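Local coordinates for protein intracellular serine protease (Bacillus licheniformis, PDB 4ZOQ) that probably cleaves peptide bonds as a subtilisin-like (S8 family) serine endopeptidase acting on lanthipeptides, and is represented here by its N-terminal prodomain, at residues Gln31-Glu36 with Val84-Glu90; Thr47-Ile53 with Lys72-Phe76. One frame throughout, in Å; residues are numbered along the deposited sequence.

In the fold
This prodomain illustrates how a small ferredoxin-like fold (βαββαβ) divides its labour. Interaction 1 pairs the first and last strands, 31-35 and 86-89, mainly through backbone hydrogen bonds; one face of the pair looks toward the helices, the other meets the protease chain. Interaction 2 lies on the helical side, where the end of helix 41-49 packs on helix 70-80 through side chains, with a single weak hydrogen bond; no other protein chain touches it. Both are partly buried, and their centres are 13 Å apart. They meet where Leu33 CD1 lies 3.8 Å from Phe76 CE2 and Gln31 CG 4.1 Å from Leu73 CD1, joining sheet to helices.

Interaction 1. Residues Gln31-Glu36 with Val84-Glu90; sequences QYLLLE and VGADVIE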
ATOM      1  N   GLN A  31     -12.816 -20.514 -10.285  1.00 60.23           N
ATOM      2  CA  GLN A  31     -13.374 -20.232  -8.961  1.00 60.32           C
ATOM      3  C   GLN A  31     -12.308 -20.190  -7.856  1.00 55.52           C
ATOM      4  O   GLN A  31     -11.118 -20.347  -8.127  1.00 51.85           O
ATOM      5  CB  GLN A  31     -14.456 -21.242  -8.592  1.00 56.91           C
ATOM      6  CG  GLN A  31     -15.436 -21.477  -9.700  1.00 63.45           C
ATOM      7  CD  GLN A  31     -16.519 -22.423  -9.295  1.00 62.54           C
ATOM      8  OE1 GLN A  31     -17.676 -22.248  -9.669  1.00 68.29           O
ATOM      9  NE2 GLN A  31     -16.165 -23.418  -8.503  1.00 59.88           N
ATOM     10  N   TYR A  32     -12.743 -19.951  -6.619  1.00 47.93           N
ATOM     11  CA  TYR A  32     -11.821 -19.798  -5.494  1.00 43.81           C
ATOM     12  C   TYR A  32     -12.273 -20.602  -4.278  1.00 47.65           C
ATOM     13  O   TYR A  32     -13.476 -20.746  -4.012  1.00 48.50           O
ATOM     14  CB  TYR A  32     -11.663 -18.321  -5.102  1.00 49.73           C
ATOM     15  CG  TYR A  32     -10.968 -17.471  -6.140  1.00 48.29           C
ATOM     16  CD1 TYR A  32     -11.692 -16.816  -7.138  1.00 50.42           C
ATOM     17  CD2 TYR A  32      -9.586 -17.321  -6.127  1.00 47.37           C
ATOM     18  CE1 TYR A  32     -11.046 -16.045  -8.103  1.00 52.29           C
ATOM     19  CE2 TYR A  32      -8.936 -16.541  -7.085  1.00 48.18           C
ATOM     20  CZ  TYR A  32      -9.671 -15.916  -8.066  1.00 50.54           C
ATOM     21  OH  TYR A  32      -9.020 -15.150  -9.001  1.00 59.33           O
ATOM     22  N   LEU A  33     -11.297 -21.111  -3.534  1.00 40.75           N
ATOM     23  CA  LEU A  33     -11.567 -21.967  -2.394  1.00 43.32           C
ATOM     24  C   LEU A  33     -10.806 -21.552  -1.143  1.00 44.09           C
ATOM     25  O   LEU A  33      -9.620 -21.228  -1.200  1.00 41.06           O
ATOM     26  CB  LEU A  33     -11.197 -23.425  -2.717  1.00 46.84           C
ATOM     27  CG  LEU A  33     -12.128 -24.392  -3.438  1.00 48.67           C
ATOM     28  CD1 LEU A  33     -11.319 -25.519  -4.025  1.00 47.50           C
ATOM     29  CD2 LEU A  33     -13.119 -24.955  -2.453  1.00 55.47           C
ATOM     30  N   LEU A  34     -11.479 -21.629  -0.006  1.00 40.58           N
ATOM     31  CA  LEU A  34     -10.827 -21.401   1.254  1.00 41.72           C
ATOM     32  C   LEU A  34     -10.979 -22.659   2.113  1.00 46.26           C
ATOM     33  O   LEU A  34     -12.088 -23.028   2.483  1.00 50.68           O
ATOM     34  CB  LEU A  34     -11.396 -20.165   1.958  1.00 37.80           C
ATOM     35  CG  LEU A  34     -10.625 -19.886   3.243  1.00 42.24           C
ATOM     36  CD1 LEU A  34      -9.155 -19.606   2.919  1.00 39.31           C
ATOM     37  CD2 LEU A  34     -11.237 -18.719   4.010  1.00 44.40           C
ATOM     38  N   LEU A  35      -9.878 -23.366   2.368  1.00 49.67           N
ATOM     39  CA  LEU A  35      -9.920 -24.540   3.245  1.00 51.85           C
ATOM     40  C   LEU A  35     -10.183 -24.133   4.692  1.00 51.69           C
ATOM     41  O   LEU A  35      -9.737 -23.084   5.143  1.00 51.39           O
ATOM     42  CB  LEU A  35      -8.599 -25.330   3.165  1.00 43.87           C
ATOM     43  CG  LEU A  35      -8.048 -25.792   1.815  1.00 47.12           C
ATOM     44  CD1 LEU A  35      -6.585 -26.142   1.928  1.00 49.66           C
ATOM     45  CD2 LEU A  35      -8.814 -27.002   1.324  1.00 49.09           C
ATOM     46  N   GLU A  36     -10.889 -24.973   5.428  1.00 55.93           N
ATOM     47  CA  GLU A  36     -11.035 -24.739   6.845  1.00 51.51           C
ATOM     48  C   GLU A  36      -9.709 -24.974   7.544  1.00 54.42           C
ATOM     49  O   GLU A  36      -9.396 -24.355   8.560  1.00 57.70           O
ATOM     50  CB  GLU A  36     -12.032 -25.694   7.468  1.00 55.90           C
ATOM     51  CG  GLU A  36     -13.525 -25.417   7.400  1.00 69.40           C
ATOM     52  CD  GLU A  36     -14.273 -26.492   8.205  1.00 77.15           C
ATOM     53  OE1 GLU A  36     -13.658 -27.002   9.182  1.00 79.60           O
ATOM     54  OE2 GLU A  36     -15.435 -26.830   7.866  1.00 70.03           O
ATOM     55  N   VAL A  84     -12.745 -32.979   2.636  1.00 72.70           N
ATOM     56  CA  VAL A  84     -12.247 -31.824   3.367  1.00 75.03           C
ATOM     57  C   VAL A  84     -13.246 -30.666   3.354  1.00 74.34           C
ATOM     58  O   VAL A  84     -14.062 -30.520   2.426  1.00 67.15           O
ATOM     59  CB  VAL A  84     -10.899 -31.353   2.808  1.00 71.74           C
ATOM     60  CG1 VAL A  84      -9.908 -32.518   2.812  1.00 71.49           C
ATOM     61  CG2 VAL A  84     -11.072 -30.811   1.416  1.00 69.78           C
ATOM     62  N   GLY A  85     -13.190 -29.847   4.402  1.00 71.51           N
ATOM     63  CA  GLY A  85     -14.085 -28.705   4.497  1.00 66.78           C
ATOM     64  C   GLY A  85     -13.501 -27.477   3.822  1.00 61.09           C
ATOM     65  O   GLY A  85     -12.409 -27.026   4.168  1.00 54.56           O
ATOM     66  N   ALA A  86     -14.216 -26.962   2.826  1.00 57.95           N
ATOM     67  CA  ALA A  86     -13.824 -25.732   2.143  1.00 59.53           C
ATOM     68  C   ALA A  86     -15.050 -24.920   1.712  1.00 58.10           C
ATOM     69  O   ALA A  86     -16.091 -25.493   1.397  1.00 65.42           O
ATOM     70  CB  ALA A  86     -12.951 -26.055   0.949  1.00 57.28           C
ATOM     71  N   ASP A  87     -14.928 -23.598   1.665  1.00 54.94           N
ATOM     72  CA  ASP A  87     -16.007 -22.755   1.135  1.00 54.82           C
ATOM     73  C   ASP A  87     -15.566 -22.301  -0.252  1.00 50.02           C
ATOM     74  O   ASP A  87     -14.374 -22.104  -0.482  1.00 49.44           O
ATOM     75  CB  ASP A  87     -16.309 -21.552   2.051  1.00 48.77           C
ATOM     76  CG  ASP A  87     -16.581 -21.956   3.497  1.00 57.02           C
ATOM     77  OD1 ASP A  87     -17.001 -23.105   3.738  1.00 72.74           O
ATOM     78  OD2 ASP A  87     -16.350 -21.136   4.407  1.00 60.08           O
ATOM     79  N   VAL A  88     -16.514 -22.146  -1.173  1.00 47.45           N
ATOM     80  CA  VAL A  88     -16.191 -21.888  -2.579  1.00 52.46           C
ATOM     81  C   VAL A  88     -16.721 -20.540  -3.065  1.00 56.92           C
ATOM     82  O   VAL A  88     -17.833 -20.159  -2.730  1.00 60.72           O
ATOM     83  CB  VAL A  88     -16.777 -23.007  -3.470  1.00 50.04           C
ATOM     84  CG1 VAL A  88     -16.260 -22.924  -4.886  1.00 53.85           C
ATOM     85  CG2 VAL A  88     -16.480 -24.362  -2.860  1.00 55.56           C
ATOM     86  N   ILE A  89     -15.966 -19.847  -3.910  1.00 57.40           N
ATOM     87  CA  ILE A  89     -16.448 -18.579  -4.427  1.00 58.70           C
ATOM     88  C   ILE A  89     -16.528 -18.606  -5.942  1.00 57.83           C
ATOM     89  O   ILE A  89     -15.623 -19.086  -6.611  1.00 60.08           O
ATOM     90  CB  ILE A  89     -15.520 -17.386  -4.004  1.00 55.66           C
ATOM     91  CG1 ILE A  89     -15.582 -17.137  -2.506  1.00 54.68           C
ATOM     92  CG2 ILE A  89     -15.892 -16.094  -4.730  1.00 58.20           C
ATOM     93  CD1 ILE A  89     -14.471 -16.208  -2.021  1.00 48.04           C
ATOM     94  N   GLU A  90     -17.620 -18.054  -6.464  1.00 69.77           N
ATOM     95  CA  GLU A  90     -17.895 -18.001  -7.894  1.00 68.50           C
ATOM     96  C   GLU A  90     -17.649 -16.601  -8.464  1.00 74.28           C
ATOM     97  O   GLU A  90     -16.609 -15.977  -8.205  1.00 73.75           O
ATOM     98  CB  GLU A  90     -19.326 -18.478  -8.166  1.00 69.46           C
ATOM     99  CG  GLU A  90     -19.479 -20.015  -8.096  1.00 71.39           C
ATOM    100  CD  GLU A  90     -19.706 -20.571  -6.684  1.00 75.77           C
ATOM    101  OE1 GLU A  90     -19.608 -19.806  -5.701  1.00 78.10           O
ATOM    102  OE2 GLU A  90     -19.965 -21.791  -6.558  1.00 77.18           O
TER
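Pairing of the first and last strands in an antiparallel sheet is a hallmark of the ferredoxin-like fold, and this prodomain shows it clearly. Strands 31-35 and 86-89 run at 158°, their axes approaching to 4.6 Å. Backbone hydrogen bonds set the register. Tyr32 and Ile89 form one hydrogen-bonded pair, with Tyr32 N to Ile89 O at 3.0 Å and Ile89 N to Tyr32 O at 2.6 Å; Leu34 and Asp87 form the next, with Leu34 N to Asp87 O and Asp87 N to Leu34 O, each 3.0 Å. Between them sits the non-hydrogen-bonded pair Leu33-Val88, where Leu33 CA approaches Asp87 O to 3.4 Å in a CA-H...O contact.

Apolar contacts sort by face. Leu33, Leu35, Ala86 and Val88 look toward the helices: Leu33 CD2 lies 3.4 Å from Val88 CG2 and 3.6 Å from Ala86 CB, while Leu33 also reaches Phe76 and Leu80. Tyr32, Leu34, Asp87 and Ile89 occupy the other face, which docks on the protease chain; there Ile89 and Asp87 pack on Val150 of that chain, and Tyr32 meets Tyr117 of it. Beyond the last paired strand residues, Glu36 N extends the bonding by donating to Gly85 O at 2.8 Å.

Interaction 2. Residues Thr47-Ile53 with Lys72-Phe76; sequences TAEQFHI and KLAPF
A Schellman motif closing helix 41-49 packs against helix 70-80, joining the two helices that lie on one side of the ferredoxin-like sheet. The turn is built by Ile53 N bonding Ala48 O (2.9 Å) and, weakly, His52 N bonding Glu49 O (3.3 Å); His52 is the C-prime residue, with positive phi (42°, psi 46°), and the chain then becomes extended at Ile53 (-120°/141°). Opposite it, residues 72-76 are helical but kinked at Pro75, whose nitrogen has no proton to give; Phe76 N resumes the pattern by bonding Lys72 O at 3.1 Å. In register, Phe51 CA lies 6.3 Å from Phe76 CA and Ile53 CA 7.5 Å from Leu73 CA.

Two CH-pi contacts carry the packing, one between the two phenylalanines and one from Ile53 to Phe76. Phe51 (chi1 m) sets its ring face over Phe76 CA, which is 4.1 Å from the ring centroid and 5° off its normal, and brings CE2 to 3.7 Å from Pro75 CB. Phe76 (chi1 t) in turn receives Ile53 CD1 over its face, 3.6 Å from the centroid, while Thr47 CG2 meets its edge, 3.4 Å from Phe76 CD1; Thr47 OG1 bonds Lys43 O in its own helix. Phe76 also reaches Val66 and Leu33 of the sheet. Lys72, with chi angles t, t, p, t, extends toward the Schellman turn, its NZ making a weak hydrogen bond to His52 O at 3.1 Å.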
ATOM      1  N   THR A  47      -7.337 -34.135  -5.326  1.00 56.28           N
ATOM      2  CA  THR A  47      -8.644 -34.091  -5.963  1.00 54.62           C
ATOM      3  C   THR A  47      -8.594 -33.255  -7.264  1.00 57.12           C
ATOM      4  O   THR A  47      -9.281 -33.547  -8.241  1.00 52.86           O
ATOM      5  CB  THR A  47      -9.701 -33.516  -5.031  1.00 59.43           C
ATOM      6  OG1 THR A  47      -9.730 -34.276  -3.816  1.00 55.98           O
ATOM      7  CG2 THR A  47     -11.064 -33.574  -5.692  1.00 58.30           C
ATOM      8  N   ALA A  48      -7.761 -32.219  -7.281  1.00 55.07           N
ATOM      9  CA  ALA A  48      -7.697 -31.356  -8.450  1.00 56.92           C
ATOM     10  C   ALA A  48      -7.058 -32.056  -9.637  1.00 54.58           C
ATOM     11  O   ALA A  48      -7.454 -31.848 -10.781  1.00 53.17           O
ATOM     12  CB  ALA A  48      -6.913 -30.071  -8.123  1.00 53.84           C
ATOM     13  N   GLU A  49      -6.089 -32.913  -9.357  1.00 56.18           N
ATOM     14  CA  GLU A  49      -5.369 -33.581 -10.422  1.00 60.62           C
ATOM     15  C   GLU A  49      -6.191 -34.736 -10.964  1.00 56.27           C
ATOM     16  O   GLU A  49      -6.133 -35.064 -12.156  1.00 54.97           O
ATOM     17  CB  GLU A  49      -4.040 -34.099  -9.884  1.00 59.82           C
ATOM     18  CG  GLU A  49      -3.211 -34.861 -10.875  1.00 56.67           C
ATOM     19  CD  GLU A  49      -2.048 -35.530 -10.176  1.00 58.39           C
ATOM     20  OE1 GLU A  49      -1.747 -35.116  -9.027  1.00 59.63           O
ATOM     21  OE2 GLU A  49      -1.431 -36.451 -10.764  1.00 56.87           O
ATOM     22  N   GLN A  50      -7.095 -35.218 -10.130  1.00 49.61           N
ATOM     23  CA  GLN A  50      -7.950 -36.316 -10.508  1.00 53.98           C
ATOM     24  C   GLN A  50      -9.126 -35.828 -11.338  1.00 55.78           C
ATOM     25  O   GLN A  50      -9.851 -36.629 -11.946  1.00 58.43           O
ATOM     26  CB  GLN A  50      -8.432 -36.991  -9.224  1.00 52.70           C
ATOM     27  CG  GLN A  50      -9.657 -37.863  -9.309  1.00 57.43           C
ATOM     28  CD  GLN A  50     -10.135 -38.277  -7.923  1.00 62.13           C
ATOM     29  OE1 GLN A  50      -9.411 -38.109  -6.935  1.00 64.78           O
ATOM     30  NE2 GLN A  50     -11.362 -38.791  -7.839  1.00 63.65           N
ATOM     31  N   PHE A  51      -9.257 -34.506 -11.434  1.00 57.00           N
ATOM     32  CA  PHE A  51     -10.288 -33.892 -12.255  1.00 56.95           C
ATOM     33  C   PHE A  51      -9.673 -32.919 -13.219  1.00 57.07           C
ATOM     34  O   PHE A  51     -10.318 -31.988 -13.577  1.00 57.28           O
ATOM     35  CB  PHE A  51     -11.333 -33.154 -11.410  1.00 57.09           C
ATOM     36  CG  PHE A  51     -12.230 -34.050 -10.598  1.00 57.96           C
ATOM     37  CD1 PHE A  51     -11.841 -34.541  -9.351  1.00 53.87           C
ATOM     38  CD2 PHE A  51     -13.503 -34.361 -11.065  1.00 59.27           C
ATOM     39  CE1 PHE A  51     -12.707 -35.367  -8.606  1.00 51.97           C
ATOM     40  CE2 PHE A  51     -14.354 -35.180 -10.334  1.00 54.61           C
ATOM     41  CZ  PHE A  51     -13.962 -35.679  -9.116  1.00 59.45           C
ATOM     42  N   HIS A  52      -8.389 -33.066 -13.519  1.00 57.77           N
ATOM     43  CA  HIS A  52      -7.679 -32.213 -14.478  1.00 62.02           C
ATOM     44  C   HIS A  52      -8.020 -30.723 -14.377  1.00 68.04           C
ATOM     45  O   HIS A  52      -8.269 -30.044 -15.384  1.00 65.60           O
ATOM     46  CB  HIS A  52      -7.926 -32.738 -15.902  1.00 63.93           C
ATOM     47  CG  HIS A  52      -6.994 -32.170 -16.946  1.00 69.21           C
ATOM     48  ND1 HIS A  52      -5.616 -32.221 -16.850  1.00 76.86           N
ATOM     49  CD2 HIS A  52      -7.264 -31.502 -18.090  1.00 64.63           C
ATOM     50  CE1 HIS A  52      -5.078 -31.624 -17.903  1.00 68.44           C
ATOM     51  NE2 HIS A  52      -6.057 -31.175 -18.669  1.00 79.03           N
ATOM     52  N   ILE A  53      -8.043 -30.226 -13.149  1.00 60.31           N
ATOM     53  CA  ILE A  53      -8.276 -28.812 -12.961  1.00 62.74           C
ATOM     54  C   ILE A  53      -7.057 -28.270 -12.236  1.00 62.18           C
ATOM     55  O   ILE A  53      -6.462 -28.942 -11.378  1.00 58.88           O
ATOM     56  CB  ILE A  53      -9.598 -28.493 -12.158  1.00 60.66           C
ATOM     57  CG1 ILE A  53      -9.576 -29.070 -10.750  1.00 56.53           C
ATOM     58  CG2 ILE A  53     -10.866 -28.925 -12.893  1.00 63.22           C
ATOM     59  CD1 ILE A  53      -9.243 -28.019  -9.710  1.00 62.57           C
ATOM     60  N   LYS A  72     -16.495 -29.614 -15.024  1.00 78.37           N
ATOM     61  CA  LYS A  72     -15.781 -30.375 -14.018  1.00 78.34           C
ATOM     62  C   LYS A  72     -15.431 -29.643 -12.725  1.00 75.82           C
ATOM     63  O   LYS A  72     -14.996 -30.281 -11.766  1.00 72.36           O
ATOM     64  CB  LYS A  72     -14.575 -30.956 -14.702  1.00 75.99           C
ATOM     65  CG  LYS A  72     -13.772 -31.991 -14.013  1.00 80.18           C
ATOM     66  CD  LYS A  72     -12.815 -32.386 -15.097  1.00 80.12           C
ATOM     67  CE  LYS A  72     -11.989 -31.139 -15.473  1.00 83.40           C
ATOM     68  NZ  LYS A  72     -10.911 -31.319 -16.507  1.00 85.26           N
ATOM     69  N   LEU A  73     -15.635 -28.326 -12.684  1.00 72.19           N
ATOM     70  CA  LEU A  73     -15.494 -27.602 -11.426  1.00 67.93           C
ATOM     71  C   LEU A  73     -16.542 -28.060 -10.407  1.00 63.66           C
ATOM     72  O   LEU A  73     -16.238 -28.183  -9.227  1.00 61.58           O
ATOM     73  CB  LEU A  73     -15.587 -26.083 -11.634  1.00 64.44           C
ATOM     74  CG  LEU A  73     -14.398 -25.442 -12.365  1.00 67.24           C
ATOM     75  CD1 LEU A  73     -14.685 -24.007 -12.800  1.00 70.27           C
ATOM     76  CD2 LEU A  73     -13.136 -25.491 -11.522  1.00 63.36           C
ATOM     77  N   ALA A  74     -17.751 -28.370 -10.861  1.00 61.70           N
ATOM     78  CA  ALA A  74     -18.804 -28.836  -9.946  1.00 62.48           C
ATOM     79  C   ALA A  74     -18.567 -30.228  -9.324  1.00 63.43           C
ATOM     80  O   ALA A  74     -18.740 -30.379  -8.109  1.00 62.52           O
ATOM     81  CB  ALA A  74     -20.172 -28.800 -10.645  1.00 60.35           C
ATOM     82  N   PRO A  75     -18.159 -31.242 -10.130  1.00 64.24           N
ATOM     83  CA  PRO A  75     -17.818 -32.539  -9.516  1.00 66.41           C
ATOM     84  C   PRO A  75     -16.546 -32.489  -8.683  1.00 63.87           C
ATOM     85  O   PRO A  75     -16.382 -33.286  -7.749  1.00 55.80           O
ATOM     86  CB  PRO A  75     -17.578 -33.465 -10.711  1.00 64.51           C
ATOM     87  CG  PRO A  75     -17.977 -32.728 -11.904  1.00 63.46           C
ATOM     88  CD  PRO A  75     -18.115 -31.298 -11.598  1.00 60.03           C
ATOM     89  N   PHE A  76     -15.686 -31.517  -8.980  1.00 68.94           N
ATOM     90  CA  PHE A  76     -14.459 -31.362  -8.224  1.00 61.01           C
ATOM     91  C   PHE A  76     -14.822 -30.782  -6.888  1.00 58.51           C
ATOM     92  O   PHE A  76     -14.339 -31.238  -5.861  1.00 62.18           O
ATOM     93  CB  PHE A  76     -13.490 -30.432  -8.951  1.00 62.46           C
ATOM     94  CG  PHE A  76     -12.427 -29.850  -8.056  1.00 60.07           C
ATOM     95  CD1 PHE A  76     -11.535 -30.660  -7.377  1.00 58.13           C
ATOM     96  CD2 PHE A  76     -12.366 -28.479  -7.858  1.00 57.09           C
ATOM     97  CE1 PHE A  76     -10.570 -30.115  -6.538  1.00 59.50           C
ATOM     98  CE2 PHE A  76     -11.414 -27.925  -7.026  1.00 56.04           C
ATOM     99  CZ  PHE A  76     -10.507 -28.746  -6.361  1.00 59.98           C
TER